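Local structure of VWFA domain-containing protein (Alicyclobacillus acidocaldarius subsp. acidocaldarius, 3RAG) at residues V15-C20 and C140-A145; I177-K182 and T212-A217; T94-V99 and R121-V126. The protein is of unknown function but has a von Willebrand factor A fold that binds a sodium ion at a site resembling the metal-ion-dependent adhesion site of that family. One frame throughout, in Å; residues are numbered along the deposited sequence.

Contact 1: V15-C20 and C140-A145. With NA (sodium ion), chain C.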
loop_
_atom_site.group_PDB
_atom_site.type_symbol
_atom_site.label_atom_id
_atom_site.label_comp_id
_atom_site.label_asym_id
_atom_site.label_seq_id
_atom_site.Cartn_x
_atom_site.Cartn_y
_atom_site.Cartn_z
ATOM N N VAL A 15 3.747 0.688 -2.956
ATOM C CA VAL A 15 4.860 0.491 -3.874
ATOM C C VAL A 15 6.105 1.114 -3.245
ATOM O O VAL A 15 6.068 2.276 -2.844
ATOM C CB VAL A 15 4.585 1.199 -5.205
ATOM C CG1 VAL A 15 5.781 1.020 -6.156
ATOM C CG2 VAL A 15 3.280 0.643 -5.832
ATOM N N ILE A 16 7.196 0.355 -3.189
ATOM C CA ILE A 16 8.472 0.862 -2.684
ATOM C C ILE A 16 9.487 0.786 -3.822
ATOM O O ILE A 16 9.753 -0.308 -4.361
ATOM C CB ILE A 16 8.952 0.073 -1.444
ATOM C CG1 ILE A 16 7.883 0.164 -0.333
ATOM C CG2 ILE A 16 10.298 0.624 -0.974
ATOM C CD1 ILE A 16 8.200 -0.640 0.943
ATOM N N THR A 17 10.061 1.922 -4.202
ATOM C CA THR A 17 10.752 1.972 -5.485
ATOM C C THR A 17 11.888 2.983 -5.454
ATOM O O THR A 17 11.864 3.917 -4.645
ATOM C CB THR A 17 9.711 2.329 -6.614
ATOM O OG1 THR A 17 10.324 2.270 -7.899
ATOM C CG2 THR A 17 9.137 3.770 -6.406
ATOM N N ASP A 18 12.882 2.811 -6.323
ATOM C CA ASP A 18 13.940 3.829 -6.428
ATOM C C ASP A 18 13.965 4.581 -7.757
ATOM O O ASP A 18 15.003 5.132 -8.156
ATOM C CB ASP A 18 15.335 3.283 -6.047
ATOM C CG ASP A 18 15.906 2.349 -7.091
ATOM O OD1 ASP A 18 15.133 1.896 -7.955
ATOM O OD2 ASP A 18 17.112 2.027 -7.023
ATOM N N GLY A 19 12.826 4.621 -8.449
ATOM C CA GLY A 19 12.729 5.492 -9.610
ATOM C C GLY A 19 11.602 5.126 -10.553
ATOM O O GLY A 19 11.105 4.003 -10.513
ATOM N N CYS A 20 11.247 6.051 -11.441
ATOM C CA CYS A 20 10.115 5.870 -12.345
ATOM C C CYS A 20 10.229 4.634 -13.239
ATOM O O CYS A 20 11.327 4.191 -13.583
ATOM C CB CYS A 20 9.956 7.098 -13.226
ATOM S SG CYS A 20 11.474 7.527 -14.099
ATOM N N CYS A 140 4.480 -4.000 -3.062
ATOM C CA CYS A 140 5.132 -4.219 -4.367
ATOM C C CYS A 140 6.531 -3.672 -4.267
ATOM O O CYS A 140 6.698 -2.474 -4.074
ATOM C CB CYS A 140 4.441 -3.450 -5.505
ATOM S SG CYS A 140 2.734 -3.906 -5.723
ATOM N N LEU A 141 7.523 -4.546 -4.378
ATOM C CA LEU A 141 8.913 -4.169 -4.156
ATOM C C LEU A 141 9.689 -4.172 -5.470
ATOM O O LEU A 141 9.812 -5.204 -6.156
ATOM C CB LEU A 141 9.574 -5.154 -3.166
ATOM C CG LEU A 141 8.867 -5.255 -1.820
ATOM C CD1 LEU A 141 9.576 -6.262 -0.907
ATOM C CD2 LEU A 141 8.902 -3.840 -1.175
ATOM N N ASP A 142 10.226 -3.002 -5.787
ATOM C CA ASP A 142 11.079 -2.774 -6.953
ATOM C C ASP A 142 12.338 -3.590 -6.719
ATOM O O ASP A 142 12.959 -3.466 -5.658
ATOM C CB ASP A 142 11.400 -1.281 -6.932
ATOM C CG ASP A 142 12.197 -0.788 -8.131
ATOM O OD1 ASP A 142 12.901 -1.567 -8.804
ATOM O OD2 ASP A 142 12.139 0.454 -8.353
ATOM N N THR A 143 12.701 -4.438 -7.682
ATOM C CA THR A 143 13.951 -5.182 -7.595
ATOM C C THR A 143 14.764 -4.981 -8.864
ATOM O O THR A 143 15.492 -5.860 -9.286
ATOM C CB THR A 143 13.726 -6.707 -7.324
ATOM O OG1 THR A 143 13.034 -7.316 -8.427
ATOM C CG2 THR A 143 12.952 -6.913 -6.041
ATOM N N SER A 144 14.683 -3.790 -9.457
ATOM C CA SER A 144 15.533 -3.503 -10.602
ATOM C C SER A 144 16.988 -3.482 -10.145
ATOM O O SER A 144 17.269 -3.455 -8.947
ATOM C CB SER A 144 15.155 -2.160 -11.217
ATOM O OG SER A 144 15.312 -1.141 -10.262
ATOM N N ALA A 145 17.913 -3.487 -11.101
ATOM C CA ALA A 145 19.333 -3.609 -10.773
ATOM C C ALA A 145 19.804 -2.549 -9.783
ATOM O O ALA A 145 20.593 -2.836 -8.889
ATOM C CB ALA A 145 20.196 -3.580 -12.060
HETATM NA NA NA C . 15.628 1.462 -10.296
HETATM O O HOH W 1 13.132 1.589 -10.424
HETATM O O HOH W 2 15.673 3.204 -12.554
#
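D18 and S144 reach from the loops that follow the C-terminal ends of two neighbouring parallel strands to one sodium ion, D18 through OD1 (2.4 Å to the ion) and S144 through OG (2.6 Å to the ion). Two waters and S146 complete the first shell. D142 stays behind it: its OD2 lies 2.6 Å from the oxygen of water 1, one of the two sodium-bound waters. D142, S144 and S146 form the DxSxS sequence of a metal-ion-dependent adhesion site. CG of D142 is anti to the backbone N (chi1 -175°), on the side of T17 and D18. Two donors grip OD2: T17 OG1, at 2.6 Å on the anti side, and D18 N, at 3.2 Å from above the carboxylate plane. The other oxygen, OD1, takes S144 N nearly along its C-O axis, closing an Asx turn, and S144 OG on the syn side. The carboxylate planes of D18 and D142 are 87° apart, and D18 OD2 turns to a salt bridge with K150. An alanine in place of D142 would probably leave T17 OG1, D18 N and S144 N without this acceptor and the S144 hydroxyl held by the sodium ion alone among the partners described here. Behind the site the strands are joined by I16 N to C140 O (3.0 Å) and D142 N to I16 O (3.1 Å). They are inner strands, flanked by 40-46 and 172-179; V15 and C140 face helix 214-232, while L141 faces helix 151-165.

Contact 2: I177-K182 and T212-A217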
loop_
_atom_site.group_PDB
_atom_site.type_symbol
_atom_site.label_atom_id
_atom_site.label_comp_id
_atom_site.label_asym_id
_atom_site.label_seq_id
_atom_site.Cartn_x
_atom_site.Cartn_y
_atom_site.Cartn_z
ATOM N N ILE A 177 4.863 -8.759 -3.602
ATOM C CA ILE A 177 5.351 -9.068 -4.923
ATOM C C ILE A 177 6.572 -8.243 -5.236
ATOM O O ILE A 177 6.780 -7.168 -4.664
ATOM C CB ILE A 177 4.290 -8.875 -6.018
ATOM C CG1 ILE A 177 3.903 -7.435 -6.156
ATOM C CG2 ILE A 177 3.031 -9.674 -5.731
ATOM C CD1 ILE A 177 2.719 -7.280 -7.121
ATOM N N ALA A 178 7.393 -8.773 -6.132
ATOM C CA ALA A 178 8.577 -8.095 -6.629
ATOM C C ALA A 178 8.393 -7.786 -8.114
ATOM O O ALA A 178 7.740 -8.532 -8.836
ATOM C CB ALA A 178 9.800 -8.992 -6.465
ATOM N N PHE A 179 8.980 -6.683 -8.562
ATOM C CA PHE A 179 8.988 -6.338 -9.967
ATOM C C PHE A 179 10.360 -5.783 -10.308
ATOM O O PHE A 179 10.864 -4.899 -9.623
ATOM C CB PHE A 179 7.856 -5.346 -10.337
ATOM C CG PHE A 179 7.927 -4.001 -9.637
ATOM C CD1 PHE A 179 8.401 -2.887 -10.320
ATOM C CD2 PHE A 179 7.496 -3.845 -8.321
ATOM C CE1 PHE A 179 8.452 -1.644 -9.713
ATOM C CE2 PHE A 179 7.533 -2.573 -7.682
ATOM C CZ PHE A 179 8.009 -1.475 -8.381
ATOM N N PRO A 180 10.981 -6.308 -11.365
ATOM C CA PRO A 180 10.465 -7.315 -12.306
ATOM C C PRO A 180 10.487 -8.750 -11.749
ATOM O O PRO A 180 10.897 -8.967 -10.612
ATOM C CB PRO A 180 11.442 -7.211 -13.482
ATOM C CG PRO A 180 12.734 -6.785 -12.854
ATOM C CD PRO A 180 12.359 -5.885 -11.696
ATOM N N GLY A 181 10.034 -9.707 -12.550
ATOM C CA GLY A 181 9.939 -11.100 -12.110
ATOM C C GLY A 181 11.147 -11.934 -12.481
ATOM O O GLY A 181 12.129 -11.403 -13.010
ATOM N N LYS A 182 11.083 -13.235 -12.199
ATOM C CA LYS A 182 12.197 -14.135 -12.499
ATOM C C LYS A 182 12.351 -14.268 -13.997
ATOM O O LYS A 182 11.362 -14.241 -14.736
ATOM C CB LYS A 182 11.938 -15.536 -11.908
ATOM C CG LYS A 182 11.523 -15.541 -10.446
ATOM C CD LYS A 182 11.172 -16.947 -9.958
ATOM C CE LYS A 182 10.576 -16.908 -8.556
ATOM N NZ LYS A 182 10.293 -18.265 -8.018
ATOM N N THR A 212 12.453 -1.521 -14.572
ATOM C CA THR A 212 11.319 -1.403 -13.675
ATOM C C THR A 212 9.990 -1.353 -14.417
ATOM O O THR A 212 9.678 -0.386 -15.106
ATOM C CB THR A 212 11.451 -0.156 -12.785
ATOM O OG1 THR A 212 10.863 0.969 -13.446
ATOM C CG2 THR A 212 12.913 0.140 -12.505
ATOM N N PRO A 213 9.198 -2.395 -14.217
ATOM C CA PRO A 213 7.840 -2.507 -14.763
ATOM C C PRO A 213 6.793 -2.246 -13.687
ATOM O O PRO A 213 6.070 -3.135 -13.210
ATOM C CB PRO A 213 7.799 -3.951 -15.285
ATOM C CG PRO A 213 8.715 -4.692 -14.335
ATOM C CD PRO A 213 9.829 -3.721 -14.011
ATOM N N THR A 214 6.706 -0.988 -13.289
ATOM C CA THR A 214 5.824 -0.632 -12.211
ATOM C C THR A 214 4.361 -0.836 -12.555
ATOM O O THR A 214 3.574 -1.126 -11.682
ATOM C CB THR A 214 6.030 0.858 -11.822
ATOM O OG1 THR A 214 7.439 1.132 -11.800
ATOM C CG2 THR A 214 5.413 1.144 -10.460
ATOM N N GLY A 215 3.992 -0.635 -13.819
ATOM C CA GLY A 215 2.586 -0.795 -14.198
ATOM C C GLY A 215 2.056 -2.215 -13.945
ATOM O O GLY A 215 1.080 -2.415 -13.228
ATOM N N PRO A 216 2.697 -3.212 -14.546
ATOM C CA PRO A 216 2.283 -4.602 -14.317
ATOM C C PRO A 216 2.302 -4.974 -12.826
ATOM O O PRO A 216 1.448 -5.722 -12.376
ATOM C CB PRO A 216 3.330 -5.398 -15.100
ATOM C CG PRO A 216 3.665 -4.471 -16.249
ATOM C CD PRO A 216 3.721 -3.111 -15.603
ATOM N N ALA A 217 3.239 -4.423 -12.050
ATOM C CA ALA A 217 3.230 -4.689 -10.608
ATOM C C ALA A 217 1.930 -4.249 -9.929
ATOM O O ALA A 217 1.324 -5.002 -9.152
ATOM C CB ALA A 217 4.421 -4.007 -9.928
#
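F179 lays one ring face over A217, whose CB sits 3.5 Å from ring atom CD2 and just as near CG. The small methyl lets the phenyl settle close on the first turn of helix 214-232. CG of F179 lies between its backbone N and carbonyl carbon (chi1 62°), and the ring extends from the strand end toward the helix start. Around the rest of the ring, P213 O lies obliquely to it, 3.7 Å from CD1, and T214 OG1 is 3.6 Å from CE1; P213 CD adds an apolar contact to CD1. A second meeting, of two proline rings, follows along the chain. P180, entered through a cis peptide bond, crosses P213 at about a right angle, and P213 CG nestles against P180 CA (3.7 Å) and CB. P213 holds the N-cap position, so the two prolines meet where strand gives way to loop and loop to helix. Further back, the CD1 tip of I177 reaches A217 O at 3.4 Å. The contact thus seats a helix start on the end of a sheet strand in the von Willebrand A fold. F179 also touches C140 and D142 of the adjacent strand 135-142, and I177 continues along helix 214-232 to H220, A221 and L224, with L189 of the edge strand 188-194 beside it.

Contact 3: T94-V99 and R121-V126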
loop_
_atom_site.group_PDB
_atom_site.type_symbol
_atom_site.label_atom_id
_atom_site.label_comp_id
_atom_site.label_asym_id
_atom_site.label_seq_id
_atom_site.Cartn_x
_atom_site.Cartn_y
_atom_site.Cartn_z
ATOM N N THR A 94 -9.601 7.149 4.580
ATOM C CA THR A 94 -10.592 6.337 3.901
ATOM C C THR A 94 -11.768 6.037 4.845
ATOM O O THR A 94 -12.939 6.127 4.460
ATOM C CB THR A 94 -9.968 5.018 3.400
ATOM O OG1 THR A 94 -8.973 5.322 2.397
ATOM C CG2 THR A 94 -11.029 4.116 2.791
ATOM N N LEU A 95 -11.449 5.676 6.080
ATOM C CA LEU A 95 -12.500 5.339 7.046
ATOM C C LEU A 95 -13.338 6.561 7.447
ATOM O O LEU A 95 -14.545 6.446 7.716
ATOM C CB LEU A 95 -11.890 4.648 8.272
ATOM C CG LEU A 95 -11.326 3.263 7.947
ATOM C CD1 LEU A 95 -10.535 2.767 9.144
ATOM C CD2 LEU A 95 -12.463 2.284 7.594
ATOM N N GLN A 96 -12.708 7.733 7.492
ATOM C CA GLN A 96 -13.452 8.958 7.759
ATOM C C GLN A 96 -14.482 9.180 6.663
ATOM O O GLN A 96 -15.607 9.594 6.932
ATOM C CB GLN A 96 -12.521 10.172 7.878
ATOM C CG GLN A 96 -11.677 10.155 9.141
ATOM C CD GLN A 96 -10.632 11.261 9.198
ATOM O OE1 GLN A 96 -10.249 11.692 10.280
ATOM N NE2 GLN A 96 -10.149 11.704 8.037
ATOM N N GLN A 97 -14.098 8.890 5.426
ATOM C CA GLN A 97 -15.009 9.046 4.299
ATOM C C GLN A 97 -16.139 8.043 4.408
ATOM O O GLN A 97 -17.291 8.373 4.149
ATOM C CB GLN A 97 -14.274 8.867 2.953
ATOM C CG GLN A 97 -13.056 9.779 2.770
ATOM C CD GLN A 97 -12.149 9.385 1.574
ATOM O OE1 GLN A 97 -12.005 8.198 1.219
ATOM N NE2 GLN A 97 -11.528 10.392 0.964
ATOM N N VAL A 98 -15.809 6.802 4.762
ATOM C CA VAL A 98 -16.827 5.772 4.930
ATOM C C VAL A 98 -17.855 6.181 5.980
ATOM O O VAL A 98 -19.071 6.048 5.776
ATOM C CB VAL A 98 -16.204 4.406 5.323
ATOM C CG1 VAL A 98 -17.284 3.426 5.773
ATOM C CG2 VAL A 98 -15.402 3.835 4.150
ATOM N N VAL A 99 -17.363 6.682 7.107
ATOM C CA VAL A 99 -18.267 7.041 8.206
ATOM C C VAL A 99 -19.129 8.242 7.821
ATOM O O VAL A 99 -20.326 8.295 8.131
ATOM C CB VAL A 99 -17.499 7.298 9.505
ATOM C CG1 VAL A 99 -18.400 7.947 10.538
ATOM C CG2 VAL A 99 -16.931 5.996 10.042
ATOM N N ARG A 121 -17.425 11.969 19.022
ATOM C CA ARG A 121 -17.908 10.599 19.146
ATOM C C ARG A 121 -17.648 9.852 17.853
ATOM O O ARG A 121 -17.218 8.689 17.858
ATOM C CB ARG A 121 -19.405 10.574 19.448
ATOM C CG ARG A 121 -19.753 10.026 20.817
ATOM C CD ARG A 121 -21.263 9.913 21.002
ATOM N NE ARG A 121 -21.944 11.195 20.846
ATOM C CZ ARG A 121 -22.115 12.071 21.832
ATOM N NH1 ARG A 121 -21.649 11.808 23.045
ATOM N NH2 ARG A 121 -22.749 13.213 21.609
ATOM N N VAL A 122 -17.914 10.528 16.739
ATOM C CA VAL A 122 -17.700 9.920 15.433
ATOM C C VAL A 122 -16.224 9.646 15.189
ATOM O O VAL A 122 -15.867 8.629 14.615
ATOM C CB VAL A 122 -18.295 10.774 14.298
ATOM C CG1 VAL A 122 -17.807 10.267 12.930
ATOM C CG2 VAL A 122 -19.816 10.745 14.377
HETATM N N MSE A 123 -15.352 10.546 15.626
HETATM C CA MSE A 123 -13.924 10.289 15.452
HETATM C C MSE A 123 -13.472 9.079 16.285
HETATM O O MSE A 123 -12.554 8.356 15.894
HETATM C CB MSE A 123 -13.092 11.540 15.754
HETATM C CG MSE A 123 -13.222 12.649 14.694
HETATM SE SE MSE A 123 -12.966 12.160 12.956
HETATM C CE MSE A 123 -11.443 11.154 13.065
ATOM N N GLN A 124 -14.131 8.840 17.414
ATOM C CA GLN A 124 -13.839 7.650 18.205
ATOM C C GLN A 124 -14.264 6.393 17.453
ATOM O O GLN A 124 -13.576 5.372 17.495
ATOM C CB GLN A 124 -14.512 7.700 19.577
ATOM C CG GLN A 124 -13.740 8.500 20.605
ATOM C CD GLN A 124 -14.374 8.439 21.993
ATOM O OE1 GLN A 124 -15.540 8.063 22.143
ATOM N NE2 GLN A 124 -13.601 8.801 23.012
ATOM N N VAL A 125 -15.401 6.471 16.768
ATOM C CA VAL A 125 -15.835 5.388 15.886
ATOM C C VAL A 125 -14.786 5.111 14.800
ATOM O O VAL A 125 -14.472 3.946 14.523
ATOM C CB VAL A 125 -17.209 5.699 15.260
ATOM C CG1 VAL A 125 -17.496 4.795 14.085
ATOM C CG2 VAL A 125 -18.308 5.572 16.316
ATOM N N VAL A 126 -14.237 6.172 14.208
ATOM C CA VAL A 126 -13.219 6.025 13.168
ATOM C C VAL A 126 -11.944 5.385 13.723
ATOM O O VAL A 126 -11.359 4.516 13.088
ATOM C CB VAL A 126 -12.865 7.377 12.506
ATOM C CG1 VAL A 126 -11.659 7.211 11.539
ATOM C CG2 VAL A 126 -14.073 7.931 11.767
#
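The two helical segments cross at 126° with their axes 9.9 Å apart at closest approach, and they come nearest in the backbone where the CA atoms of Q96 and V126 face each other at 6.2 Å. V126 is the main projection from its helix. Its CG1, anti to the backbone N (chi1 173°), rests 3.8 Å from Q96 CG and a little farther from L95 CB, while its other methyl, CG2, meets V99 CG2 at 3.9 Å. V126 therefore sits among L95, Q96 and V99, one turn of the facing helix. V99 uses both methyls: the V99 and V122 side chains slide past each other in opposite directions, their CG1 methyls a tight 3.4 Å apart, and V99 CG2 has V125 CG1 at its margin, 4.3 Å away. Helices 79-106 and 116-132 form a splayed helix-loop-helix that leads from edge strand 71-74 to inner strand 135-142. In a classical von Willebrand A domain the DxSxS strand comes first, so this pair probably bridges the former chain ends of a circularly permuted fold. Q96 and M123 are partly exposed: Q96 extends beyond CG and crosses M123 obliquely. M123 is a selenomethionine whose chain bends at chi2 and chi3, and its CE lies 3.1 Å from Q96 OE1. L129 of helix 116-132 carries the apolar contact onward from L95 and V99, and L95 also touches I10 at the start of strand 10-17. V122 reaches L103 and, in the connecting loop, T111 and L114.

In the fold
From the N terminus, strand 10-17 supplies the first half of contact 1, whose partner follows 120 residues on, beyond two strands and several helices. Contact 3 is nested within that loop: it closes a short excursion between helices 79-106 and 116-132, the second of which leads into strand 135-142. Contact 2 then opens after contact 1 has closed, bringing helix 214-232 back to strand 172-179. Contacts 1 and 2 share the sheet, their centres 8 Å apart, and touch where S144 CB meets T212 CG2 at 3.5 Å. Contact 3 lies across the chain's centre, about 33 Å from contact 1 between centres, and ties together the helices far from the sodium ion.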